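Local coordinates for protein endo-1,3-beta-glucanase, family GH16 (Zobellia galactanivorans, PDB 4BPZ) that probably hydrolyses beta-1,3-glucosidic bonds in laminarin-type glucans, this chain being the GH16 catalytic domain of a longer marine laminarinase, at residues Asn44-Tyr50 / Asn227-Thr233; Ala102-Lys108 / Phe242-Glu248; Ser142-Leu146 / Val188-Glu192; Glu147-Trp151 / Thr233-Asp237. The protein carries 1 engineered substitution. All coordinates share one frame. Residues are numbered along the deposited sequence.

Contact 1 (Asn44-Tyr50 / Asn227-Thr233). With BGC (beta-D-glucopyranose), chain C; GLC (alpha-D-glucopyranose), chain B.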
# COMPACT_ATOMS: atom_id res chain seq x y z
N ASN A 44 -4.69 -11.68 6.64
CA ASN A 44 -5.05 -10.87 7.78
C ASN A 44 -6.52 -10.96 8.17
O ASN A 44 -7.06 -9.99 8.76
CB ASN A 44 -4.62 -9.40 7.59
CG ASN A 44 -3.21 -9.27 7.12
OD1 ASN A 44 -2.31 -9.81 7.77
ND2 ASN A 44 -2.98 -8.58 6.02
N ASN A 45 -7.25 -12.02 7.78
CA ASN A 45 -8.65 -12.12 8.08
C ASN A 45 -9.49 -10.99 7.46
O ASN A 45 -10.61 -10.72 7.89
CB ASN A 45 -8.92 -12.25 9.60
CG ASN A 45 -8.19 -13.40 10.17
OD1 ASN A 45 -8.37 -14.52 9.66
ND2 ASN A 45 -7.37 -13.17 11.13
N GLU A 46 -8.98 -10.38 6.34
CA GLU A 46 -9.68 -9.27 5.70
C GLU A 46 -10.95 -9.78 5.06
O GLU A 46 -11.06 -10.94 4.61
CB GLU A 46 -8.76 -8.69 4.62
CG GLU A 46 -7.59 -7.95 5.25
CD GLU A 46 -6.45 -7.75 4.27
OE1 GLU A 46 -6.69 -7.83 3.01
OE2 GLU A 46 -5.32 -7.48 4.75
N LEU A 47 -11.93 -8.87 4.88
CA LEU A 47 -13.27 -9.25 4.48
C LEU A 47 -13.63 -8.90 3.09
O LEU A 47 -14.72 -9.18 2.66
CB LEU A 47 -14.28 -8.60 5.48
CG LEU A 47 -14.11 -9.14 6.93
CD1 LEU A 47 -15.15 -8.50 7.84
CD2 LEU A 47 -14.31 -10.64 6.98
N GLN A 48 -12.74 -8.28 2.31
CA GLN A 48 -13.02 -7.79 0.97
C GLN A 48 -12.60 -8.76 -0.12
O GLN A 48 -11.63 -9.54 0.04
CB GLN A 48 -12.42 -6.41 0.65
CG GLN A 48 -10.90 -6.42 0.34
CD GLN A 48 -10.04 -6.85 1.47
OE1 GLN A 48 -8.97 -7.49 1.25
NE2 GLN A 48 -10.37 -6.54 2.66
N HIS A 49 -13.21 -8.62 -1.30
CA HIS A 49 -12.57 -8.92 -2.58
C HIS A 49 -12.04 -7.66 -3.20
O HIS A 49 -12.57 -6.58 -3.01
CB HIS A 49 -13.55 -9.56 -3.56
CG HIS A 49 -13.65 -11.06 -3.44
ND1 HIS A 49 -12.58 -11.85 -3.45
CD2 HIS A 49 -14.76 -11.88 -3.34
CE1 HIS A 49 -12.99 -13.12 -3.32
NE2 HIS A 49 -14.32 -13.13 -3.27
N TYR A 50 -10.97 -7.84 -3.97
CA TYR A 50 -10.41 -6.76 -4.79
C TYR A 50 -10.82 -6.95 -6.24
O TYR A 50 -10.85 -8.06 -6.73
CB TYR A 50 -8.89 -6.72 -4.63
CG TYR A 50 -8.43 -6.22 -3.28
CD1 TYR A 50 -8.82 -4.96 -2.81
CD2 TYR A 50 -7.56 -6.97 -2.48
CE1 TYR A 50 -8.36 -4.46 -1.61
CE2 TYR A 50 -7.10 -6.49 -1.27
CZ TYR A 50 -7.50 -5.23 -0.84
OH TYR A 50 -7.03 -4.71 0.35
N ASN A 227 -4.07 0.31 -1.53
CA ASN A 227 -5.28 -0.50 -1.35
C ASN A 227 -6.12 0.06 -0.20
O ASN A 227 -5.61 0.80 0.64
CB ASN A 227 -4.96 -1.98 -1.10
CG ASN A 227 -4.25 -2.21 0.21
OD1 ASN A 227 -3.06 -1.92 0.30
ND2 ASN A 227 -4.97 -2.61 1.24
N ILE A 228 -7.38 -0.37 -0.12
CA ILE A 228 -8.17 -0.30 1.15
C ILE A 228 -8.61 -1.69 1.49
O ILE A 228 -9.43 -2.24 0.75
CB ILE A 228 -9.40 0.63 1.08
CG1 ILE A 228 -9.15 2.02 0.51
CG2 ILE A 228 -9.99 0.70 2.50
CD1 ILE A 228 -10.46 2.77 0.26
N ALA A 229 -8.13 -2.26 2.58
CA ALA A 229 -8.71 -3.51 3.09
C ALA A 229 -9.89 -3.15 3.97
O ALA A 229 -9.96 -2.06 4.54
CB ALA A 229 -7.64 -4.28 3.85
N MET A 230 -10.80 -4.08 4.12
CA MET A 230 -11.98 -3.94 5.05
C MET A 230 -11.87 -4.98 6.14
O MET A 230 -11.70 -6.17 5.87
CB MET A 230 -13.24 -4.10 4.30
CG MET A 230 -13.56 -2.96 3.34
SD MET A 230 -13.66 -1.30 4.11
CE MET A 230 -14.98 -1.54 5.32
N GLY A 231 -12.01 -4.53 7.39
CA GLY A 231 -11.95 -5.47 8.50
C GLY A 231 -10.57 -6.08 8.62
O GLY A 231 -9.53 -5.50 8.31
N GLY A 232 -10.57 -7.33 9.14
CA GLY A 232 -9.31 -8.00 9.41
C GLY A 232 -8.52 -7.40 10.55
O GLY A 232 -9.03 -6.58 11.35
N THR A 233 -7.25 -7.75 10.63
CA THR A 233 -6.36 -7.39 11.78
C THR A 233 -6.48 -5.97 12.17
O THR A 233 -6.72 -5.60 13.32
CB THR A 233 -4.90 -7.78 11.49
OG1 THR A 233 -4.91 -9.15 11.04
CG2 THR A 233 -4.03 -7.68 12.76
C2 BGC C . 0.15 -10.41 5.68
C3 BGC C . 0.93 -11.59 5.22
C4 BGC C . 1.07 -11.58 3.65
C5 BGC C . 1.67 -10.22 3.19
C6 BGC C . 1.68 -10.02 1.69
C1 BGC C . 0.79 -9.12 5.10
O2 BGC C . 0.17 -10.39 7.08
O3 BGC C . 0.18 -12.75 5.58
O4 BGC C . 1.99 -12.54 3.15
O5 BGC C . 0.78 -9.18 3.69
O6 BGC C . 0.40 -10.00 1.10
C1 GLC B . 1.67 -4.69 6.10
C2 GLC B . 1.23 -6.16 6.42
C3 GLC B . 0.46 -6.66 5.19
C4 GLC B . -0.66 -5.77 4.88
C5 GLC B . -0.01 -4.47 4.47
C6 GLC B . -0.99 -3.39 4.08
O1 GLC B . 2.78 -4.61 5.23
O2 GLC B . 2.41 -6.89 6.68
O3 GLC B . -0.04 -8.04 5.48
O4 GLC B . -1.46 -6.33 3.82
O5 GLC B . 0.71 -3.96 5.61
O6 GLC B . -1.88 -3.06 5.14
O HOH W 1 -2.35 -10.20 10.55
O HOH W 2 -6.80 -10.89 12.34
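Asn-44 bonds both to bound sugar and to the facing segment. Its OD1 accepts from O2 of BGC (2.6 Å), while its ND2 donates to O3 of GLC (3.0 Å) and to OE2 of Glu-46 (2.9 Å). Behind it, the backbone N of Thr-233 donates to Asn-44 O at 2.9 Å, and one water joins Asn-44 OD1 to Thr-233 OG1, 2.8 Å from each. A second links Asn-45 ND2 (2.6 Å) to Thr-233 OG1 (2.9 Å). Further along, Leu-47 N reaches Met-230 O at 2.9 Å.

In the beta-sandwich (jelly-roll) fold of GH16, strand 222-230 lies between strands 82-93 and 110-118 in the sheet beside the sugar, and 48-50 pairs with 82-93. The short axes of 48-50 and 227-230 approach to 7.2 Å at 153°. Gly-232 lets 44-46 come close: its CA is 3.1 Å from Asn-44 O, and a CB would clash with that oxygen. At Gly-231 a CB would strike Leu-47 CD1.

Asn-227 ND2 makes a weak hydrogen bond to Tyr-50 OH (3.1 Å), its OD1 being bonded to Trp-115. The edge of the Tyr-50 ring meets Ile-228 O, 3.4 Å from CE1. Ala-229 CB packs against Tyr-50 OH (3.6 Å) and Glu-46 CD (3.7 Å).

Contact 2 (Ala102-Lys108 / Phe242-Glu248)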
# COMPACT_ATOMS: atom_id res chain seq x y z
N ALA A 102 -2.22 12.32 -0.30
CA ALA A 102 -3.49 11.64 -0.22
C ALA A 102 -4.34 12.14 0.93
O ALA A 102 -3.86 12.70 1.88
CB ALA A 102 -3.22 10.11 0.03
N LYS A 103 -5.64 11.82 0.80
CA LYS A 103 -6.67 11.92 1.82
C LYS A 103 -7.12 10.52 2.12
O LYS A 103 -7.37 9.72 1.20
CB LYS A 103 -7.87 12.75 1.35
CG LYS A 103 -7.59 14.25 1.37
CD LYS A 103 -8.82 15.02 0.84
CE LYS A 103 -8.49 16.45 0.70
NZ LYS A 103 -9.77 17.19 0.31
N LEU A 104 -7.22 10.18 3.42
CA LEU A 104 -7.50 8.81 3.86
C LEU A 104 -8.99 8.58 4.10
O LEU A 104 -9.72 9.55 4.43
CB LEU A 104 -6.66 8.46 5.12
CG LEU A 104 -5.19 8.72 4.98
CD1 LEU A 104 -4.48 8.25 6.23
CD2 LEU A 104 -4.56 8.11 3.76
N PRO A 105 -9.47 7.35 4.08
CA PRO A 105 -10.87 7.10 4.45
C PRO A 105 -11.11 7.51 5.90
O PRO A 105 -10.28 7.27 6.79
CB PRO A 105 -11.00 5.57 4.26
CG PRO A 105 -9.82 5.16 3.44
CD PRO A 105 -8.75 6.17 3.56
N SER A 106 -12.30 8.04 6.16
CA SER A 106 -12.67 8.40 7.55
C SER A 106 -13.41 7.33 8.29
O SER A 106 -13.50 7.45 9.53
CB SER A 106 -13.61 9.67 7.52
OG SER A 106 -14.79 9.37 6.84
N LYS A 107 -14.00 6.35 7.62
CA LYS A 107 -14.96 5.50 8.26
C LYS A 107 -14.32 4.37 9.01
O LYS A 107 -13.30 3.77 8.64
CB LYS A 107 -15.98 4.95 7.27
CG LYS A 107 -16.90 6.09 6.75
CD LYS A 107 -17.93 5.61 5.75
CE LYS A 107 -18.83 6.77 5.29
NZ LYS A 107 -19.83 6.29 4.30
N LYS A 108 -15.01 3.96 10.09
CA LYS A 108 -14.59 2.83 10.87
C LYS A 108 -14.60 1.55 10.04
O LYS A 108 -15.51 1.38 9.24
CB LYS A 108 -15.54 2.68 12.11
CG LYS A 108 -15.12 1.61 13.09
CD LYS A 108 -15.97 1.76 14.39
CE LYS A 108 -15.59 0.57 15.26
NZ LYS A 108 -16.05 0.63 16.69
N PHE A 242 -22.18 0.61 7.28
CA PHE A 242 -21.17 1.03 6.30
C PHE A 242 -21.75 0.93 4.92
O PHE A 242 -22.32 -0.07 4.50
CB PHE A 242 -19.98 0.11 6.46
CG PHE A 242 -18.82 0.51 5.52
CD1 PHE A 242 -17.93 1.43 5.91
CD2 PHE A 242 -18.71 0.01 4.25
CE1 PHE A 242 -16.86 1.86 5.08
CE2 PHE A 242 -17.64 0.40 3.43
CZ PHE A 242 -16.76 1.33 3.80
N THR A 243 -21.53 1.99 4.15
CA THR A 243 -21.92 2.03 2.75
C THR A 243 -20.69 1.94 1.83
O THR A 243 -20.47 0.92 1.17
CB THR A 243 -22.70 3.31 2.41
OG1 THR A 243 -22.01 4.45 2.93
CG2 THR A 243 -24.10 3.25 3.01
N ASP A 244 -19.90 3.00 1.81
CA ASP A 244 -18.69 3.06 0.99
C ASP A 244 -17.78 4.11 1.56
O ASP A 244 -18.17 4.96 2.37
CB ASP A 244 -19.04 3.29 -0.47
CG ASP A 244 -20.02 4.44 -0.62
OD1 ASP A 244 -19.69 5.57 -0.36
OD2 ASP A 244 -21.26 4.13 -0.96
N ASP A 245 -16.49 4.09 1.16
CA ASP A 245 -15.56 5.16 1.53
C ASP A 245 -14.43 5.20 0.54
O ASP A 245 -14.16 4.17 -0.15
CB ASP A 245 -15.00 4.98 2.94
CG ASP A 245 -14.63 6.27 3.60
OD1 ASP A 245 -14.86 7.37 3.03
OD2 ASP A 245 -14.09 6.20 4.73
N ILE A 246 -13.74 6.32 0.47
CA ILE A 246 -12.70 6.60 -0.50
C ILE A 246 -11.36 6.91 0.13
O ILE A 246 -11.26 7.59 1.11
CB ILE A 246 -13.16 7.75 -1.45
CG1 ILE A 246 -14.17 7.23 -2.48
CG2 ILE A 246 -11.99 8.46 -2.15
CD1 ILE A 246 -14.93 8.33 -3.26
N PHE A 247 -10.31 6.43 -0.56
CA PHE A 247 -8.89 6.80 -0.36
C PHE A 247 -8.49 7.59 -1.60
O PHE A 247 -8.58 7.03 -2.70
CB PHE A 247 -8.15 5.48 -0.27
CG PHE A 247 -6.66 5.51 -0.01
CD1 PHE A 247 -5.96 6.64 0.36
CD2 PHE A 247 -5.95 4.31 -0.16
CE1 PHE A 247 -4.58 6.58 0.56
CE2 PHE A 247 -4.60 4.25 0.05
CZ PHE A 247 -3.94 5.38 0.44
N GLU A 248 -8.22 8.86 -1.46
CA GLU A 248 -8.02 9.75 -2.58
C GLU A 248 -6.55 10.14 -2.66
O GLU A 248 -5.98 10.67 -1.72
CB GLU A 248 -8.87 11.00 -2.40
CG GLU A 248 -8.79 11.87 -3.61
CD GLU A 248 -9.64 13.12 -3.56
OE1 GLU A 248 -10.04 13.53 -2.46
OE2 GLU A 248 -9.87 13.72 -4.62
O HOH W 3 -10.28 16.22 -2.51
O HOH W 4 -11.62 10.43 2.24
O HOH W 5 -14.17 9.62 4.17
O HOH W 6 -21.19 4.41 5.86
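Backbone pairing is brief: Lys-103 and Glu-248 form one antiparallel hydrogen-bonded pair, with Lys-103 N to Glu-248 O at 2.8 Å and Glu-248 N to Lys-103 O at 2.9 Å. Beyond it the ladder opens. Pro-105 has no amide hydrogen to offer, and a water bridges the gap by donating to Leu-104 O (3.0 Å) and Ile-246 O (3.1 Å). Two side chains are also joined through water, Lys-103 NZ (3.0 Å) to Glu-248 OE1 (2.7 Å); the other carboxylate oxygen of Glu-248 is bonded to Thr-63.

Side chains then bond to backbone. Asp-245 OD2 accepts from Lys-107 N at 2.9 Å, and the extended Lys-107 side chain brings NZ within 2.9 Å of Asp-244 O.

Apolar contact gathers round Phe-247, whose CE1 meets Leu-104 CD2 (3.5 Å) and Ala-102 CB (3.8 Å), while its CB touches Pro-105 CD (3.9 Å). At the far end, Lys-107 CB lies at the edge of the Phe-242 ring, 3.9 Å from CE1.

Strand 244-255 runs antiparallel to both 96-103 and 63-75, and Phe-247 reaches across to Ile-114 and Ile-228 on strands 110-118 and 222-230: the hydrophobic interlayer of a jelly-roll beta-sandwich.

Contact 3 (Ser142-Leu146 / Val188-Glu192). Engineered in segment 142-146: Ser-142 (natural residue Glu). With GLC (alpha-D-glucopyranose), chain B.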
# COMPACT_ATOMS: atom_id res chain seq x y z
N SER A 142 9.10 -5.96 3.12
CA SER A 142 8.08 -4.98 2.86
C SER A 142 8.25 -3.77 3.72
O SER A 142 8.77 -3.85 4.85
CB SER A 142 6.92 -5.68 3.38
OG SER A 142 5.76 -4.87 3.23
N ILE A 143 7.90 -2.62 3.14
CA ILE A 143 7.91 -1.35 3.81
C ILE A 143 6.51 -0.76 3.83
O ILE A 143 5.88 -0.59 2.77
CB ILE A 143 8.78 -0.38 3.10
CG1 ILE A 143 10.21 -0.94 2.93
CG2 ILE A 143 8.86 1.02 3.82
CD1 ILE A 143 11.12 -0.14 2.05
N ASP A 144 6.00 -0.44 5.02
CA ASP A 144 4.73 0.32 5.09
C ASP A 144 5.17 1.75 5.02
O ASP A 144 6.09 2.15 5.78
CB ASP A 144 3.85 -0.17 6.34
CG ASP A 144 3.47 -1.66 6.10
OD1 ASP A 144 2.32 -1.79 5.28
OD2 ASP A 144 3.65 -2.50 6.89
N ILE A 145 4.66 2.52 4.08
CA ILE A 145 4.78 3.98 4.09
C ILE A 145 3.62 4.60 4.86
O ILE A 145 3.81 5.57 5.58
CB ILE A 145 4.86 4.48 2.65
CG1 ILE A 145 6.03 3.79 1.93
CG2 ILE A 145 4.98 6.00 2.66
CD1 ILE A 145 6.14 4.18 0.46
N LEU A 146 2.43 4.04 4.73
CA LEU A 146 1.28 4.50 5.50
C LEU A 146 0.36 3.34 5.69
O LEU A 146 0.03 2.60 4.75
CB LEU A 146 0.54 5.57 4.65
CG LEU A 146 -0.80 6.14 5.16
CD1 LEU A 146 -1.98 5.31 4.82
CD2 LEU A 146 -0.68 6.58 6.66
N VAL A 188 1.32 14.45 2.83
CA VAL A 188 2.28 13.72 2.00
C VAL A 188 2.89 12.62 2.85
O VAL A 188 3.56 12.87 3.85
CB VAL A 188 3.35 14.66 1.42
CG1 VAL A 188 4.34 13.86 0.61
CG2 VAL A 188 2.72 15.72 0.57
N TYR A 189 2.76 11.38 2.40
CA TYR A 189 3.31 10.19 3.03
C TYR A 189 4.53 9.82 2.21
O TYR A 189 4.42 9.70 0.97
CB TYR A 189 2.27 9.10 2.94
CG TYR A 189 0.96 9.49 3.66
CD1 TYR A 189 0.82 9.36 5.05
CD2 TYR A 189 -0.06 10.12 2.93
CE1 TYR A 189 -0.33 9.77 5.68
CE2 TYR A 189 -1.21 10.59 3.63
CZ TYR A 189 -1.34 10.41 4.97
OH TYR A 189 -2.45 10.81 5.68
N SER A 190 5.70 9.71 2.82
CA SER A 190 6.91 9.48 2.02
C SER A 190 7.85 8.49 2.65
O SER A 190 7.88 8.24 3.85
CB SER A 190 7.61 10.81 1.69
OG SER A 190 8.15 11.40 2.82
N LEU A 191 8.70 7.96 1.76
CA LEU A 191 9.79 7.06 2.09
C LEU A 191 11.06 7.59 1.51
O LEU A 191 11.05 7.94 0.30
CB LEU A 191 9.48 5.66 1.50
CG LEU A 191 10.64 4.65 1.47
CD1 LEU A 191 11.08 4.24 2.89
CD2 LEU A 191 10.25 3.44 0.63
N GLU A 192 12.16 7.60 2.24
CA GLU A 192 13.50 7.82 1.66
C GLU A 192 14.28 6.54 1.98
O GLU A 192 14.51 6.20 3.14
CB GLU A 192 14.15 9.02 2.35
CG GLU A 192 13.45 10.29 2.01
CD GLU A 192 13.82 11.47 2.82
OE1 GLU A 192 14.90 11.44 3.50
OE2 GLU A 192 13.06 12.46 2.81
C1 GLC B . 1.67 -4.69 6.10
C2 GLC B . 1.23 -6.16 6.42
C3 GLC B . 0.46 -6.66 5.19
C4 GLC B . -0.66 -5.77 4.88
C5 GLC B . -0.01 -4.47 4.47
C6 GLC B . -0.99 -3.39 4.08
O1 GLC B . 2.78 -4.61 5.23
O2 GLC B . 2.41 -6.89 6.68
O3 GLC B . -0.04 -8.04 5.48
O4 GLC B . -1.46 -6.33 3.82
O5 GLC B . 0.71 -3.96 5.61
O6 GLC B . -1.88 -3.06 5.14
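Segment 142-146 leaves extended geometry at Ile-145, where psi falls to -38°, and resumes it at Leu-146; both residues face Ile-114, which makes a classic beta bulge. Strand 188-192 runs straight past it in nearly the opposite sense, 164° apart. No hydrogen bond joins the two, and the closest CA atoms, of Ile-145 and Leu-191, are 6.2 Å apart, so they meet through side chains.

Because of the bulge, two consecutive side chains, Ile-145 and Leu-146, are directed at strand 188-192. Ile-145 CD1 packs on Leu-191 CB (3.8 Å) and its CG2 lies 4.1 Å from Tyr-189 CB. Leu-146 makes a CH-pi contact, with CG 4.0 Å from the Tyr-189 ring centroid, over the face, and CD2 3.4 Å from CE1. Ile-143 CD1 meets Leu-191 CD2 at 3.9 Å. Asp-144 serves the sugar instead: its OD2 accepts from O1 of GLC at 2.8 Å. Engineered Ser-142 replaces the first glutamate of the E-x-D-x-x-E signature of GH16.

Strand 142-144 lies between 110-118 and 155-163 in the sugar-binding sheet, whereas 187-193 lies between 96-103 and 197-202 in the sheet packed behind it.

Contact 4 (Glu147-Trp151 / Thr233-Asp237). With GLC (alpha-D-glucopyranose), chain B.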
# COMPACT_ATOMS: atom_id res chain seq x y z
N GLU A 147 -0.11 3.09 6.95
CA GLU A 147 -1.33 2.38 7.21
C GLU A 147 -2.14 3.17 8.22
O GLU A 147 -1.58 3.90 9.04
CB GLU A 147 -1.09 1.01 7.78
CG GLU A 147 -0.25 0.07 6.93
CD GLU A 147 -0.03 -1.28 7.62
OE1 GLU A 147 -0.92 -2.15 7.65
OE2 GLU A 147 1.08 -1.48 8.27
N GLN A 148 -3.47 3.03 8.16
CA GLN A 148 -4.29 3.41 9.30
C GLN A 148 -5.14 2.26 9.67
O GLN A 148 -5.64 1.54 8.78
CB GLN A 148 -5.17 4.64 9.03
CG GLN A 148 -4.54 5.98 9.07
CD GLN A 148 -5.56 7.04 9.36
OE1 GLN A 148 -6.59 7.19 8.65
NE2 GLN A 148 -5.24 7.87 10.30
N ASN A 149 -5.30 2.01 10.97
CA ASN A 149 -6.26 1.04 11.39
C ASN A 149 -7.68 1.59 11.35
O ASN A 149 -7.91 2.73 11.06
CB ASN A 149 -5.87 0.41 12.76
CG ASN A 149 -5.81 1.42 13.88
OD1 ASN A 149 -4.85 1.35 14.72
ND2 ASN A 149 -6.72 2.32 13.93
N GLY A 150 -8.66 0.74 11.64
CA GLY A 150 -10.07 1.10 11.48
C GLY A 150 -10.63 1.87 12.64
O GLY A 150 -11.65 2.55 12.46
N TRP A 151 -9.96 1.84 13.79
CA TRP A 151 -10.58 2.35 15.02
C TRP A 151 -9.89 3.63 15.51
O TRP A 151 -10.38 4.23 16.47
CB TRP A 151 -10.54 1.31 16.11
CG TRP A 151 -9.12 0.80 16.39
CD1 TRP A 151 -8.19 1.31 17.23
CD2 TRP A 151 -8.53 -0.40 15.81
NE1 TRP A 151 -7.02 0.57 17.16
CE2 TRP A 151 -7.20 -0.51 16.34
CE3 TRP A 151 -8.99 -1.35 14.93
CZ2 TRP A 151 -6.36 -1.63 16.01
CZ3 TRP A 151 -8.17 -2.42 14.62
CH2 TRP A 151 -6.91 -2.55 15.15
N THR A 233 -7.25 -7.75 10.63
CA THR A 233 -6.36 -7.39 11.78
C THR A 233 -6.48 -5.97 12.17
O THR A 233 -6.72 -5.60 13.32
CB THR A 233 -4.90 -7.78 11.49
OG1 THR A 233 -4.91 -9.15 11.04
CG2 THR A 233 -4.03 -7.68 12.76
N LEU A 234 -6.17 -5.10 11.21
CA LEU A 234 -6.16 -3.67 11.45
C LEU A 234 -7.41 -2.96 11.01
O LEU A 234 -7.60 -1.82 11.48
CB LEU A 234 -4.95 -3.01 10.88
CG LEU A 234 -3.59 -3.34 11.52
CD1 LEU A 234 -2.47 -2.40 10.98
CD2 LEU A 234 -3.57 -3.45 13.03
N GLY A 235 -8.28 -3.52 10.18
CA GLY A 235 -9.52 -2.87 9.92
C GLY A 235 -10.48 -2.95 11.11
O GLY A 235 -11.20 -1.97 11.40
N GLY A 236 -10.52 -4.10 11.77
CA GLY A 236 -11.42 -4.23 12.92
C GLY A 236 -12.86 -4.34 12.52
O GLY A 236 -13.23 -4.69 11.39
N ASP A 237 -13.72 -4.12 13.50
CA ASP A 237 -15.16 -4.23 13.30
C ASP A 237 -15.64 -3.12 12.33
O ASP A 237 -15.20 -1.95 12.37
CB ASP A 237 -15.90 -4.04 14.62
CG ASP A 237 -15.51 -5.15 15.64
OD1 ASP A 237 -15.12 -6.28 15.25
OD2 ASP A 237 -15.55 -4.80 16.84
C1 GLC B . 1.67 -4.69 6.10
C2 GLC B . 1.23 -6.16 6.42
C3 GLC B . 0.46 -6.66 5.19
C4 GLC B . -0.66 -5.77 4.88
C5 GLC B . -0.01 -4.47 4.47
C6 GLC B . -0.99 -3.39 4.08
O1 GLC B . 2.78 -4.61 5.23
O2 GLC B . 2.41 -6.89 6.68
O3 GLC B . -0.04 -8.04 5.48
O4 GLC B . -1.46 -6.33 3.82
O5 GLC B . 0.71 -3.96 5.61
O6 GLC B . -1.88 -3.06 5.14
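Leu-234, Trp-151 and Gly-150 bring together two connections at the edge of the GH16 jelly-roll's sugar cleft: the loop after strand 146-147 and the single helical turn 232-235. Leu-234 has the most area buried here. Its carbonyl oxygen accepts the one hydrogen bond across the segments, from Gly-150 N at 2.8 Å, and also lies 3.1 Å from Asn-149 CB. Its side chain rests on Trp-111 and Ile-157, on the two strands 110-118 and 155-163.

Trp-151 brings the rim of its six-membered ring to the turn. CZ3 approaches Leu-234 O to 3.2 Å, CH2 is 4.1 Å from Leu-234 CD2, and the ring edge meets Thr-233 O, 3.6 Å from CH2. Gly-236, where the chain leaves the helix with positive phi, passes beside this ring; a CB on it would lie a tight 3.0 Å from CE3 of Trp-151.

The closest CA pair is Gly-150 and Gly-235, 4.3 Å apart. A CA-H...O contact joins Gly-150 CA to Gly-235 O at 3.3 Å, and a CB on Gly-150 would collide with that oxygen. Toward the cleft, Glu-147 OE1, bonded to Trp-111, accepts from O6 of GLC at 2.8 Å and lies 3.7 Å from Leu-234 CD1.

Contacts 1, 3 and 4 converge on one glucose, GLC, which Asn-44, Asp-144 and Glu-147 hold from their respective segments. Contacts 1 and 4 share Thr-233 and the turn 232-235, with centres 9 Å apart; contacts 3 and 4 adjoin at Leu-146 and Glu-147, though their centres are 18 Å apart. Contact 2 lies behind the cleft: Phe-247 CB meets Ile-228 CD1 of contact 1 at 3.6 Å, and Leu-104 CD1 approaches Tyr-189 OH of contact 3 at 3.3 Å and Gln-148 OE1 of segment 147-151 at 3.4 Å. Its Glu-248 side chain lies about 8 Å from the calcium ion, two residues before the calcium ligand Asp-250.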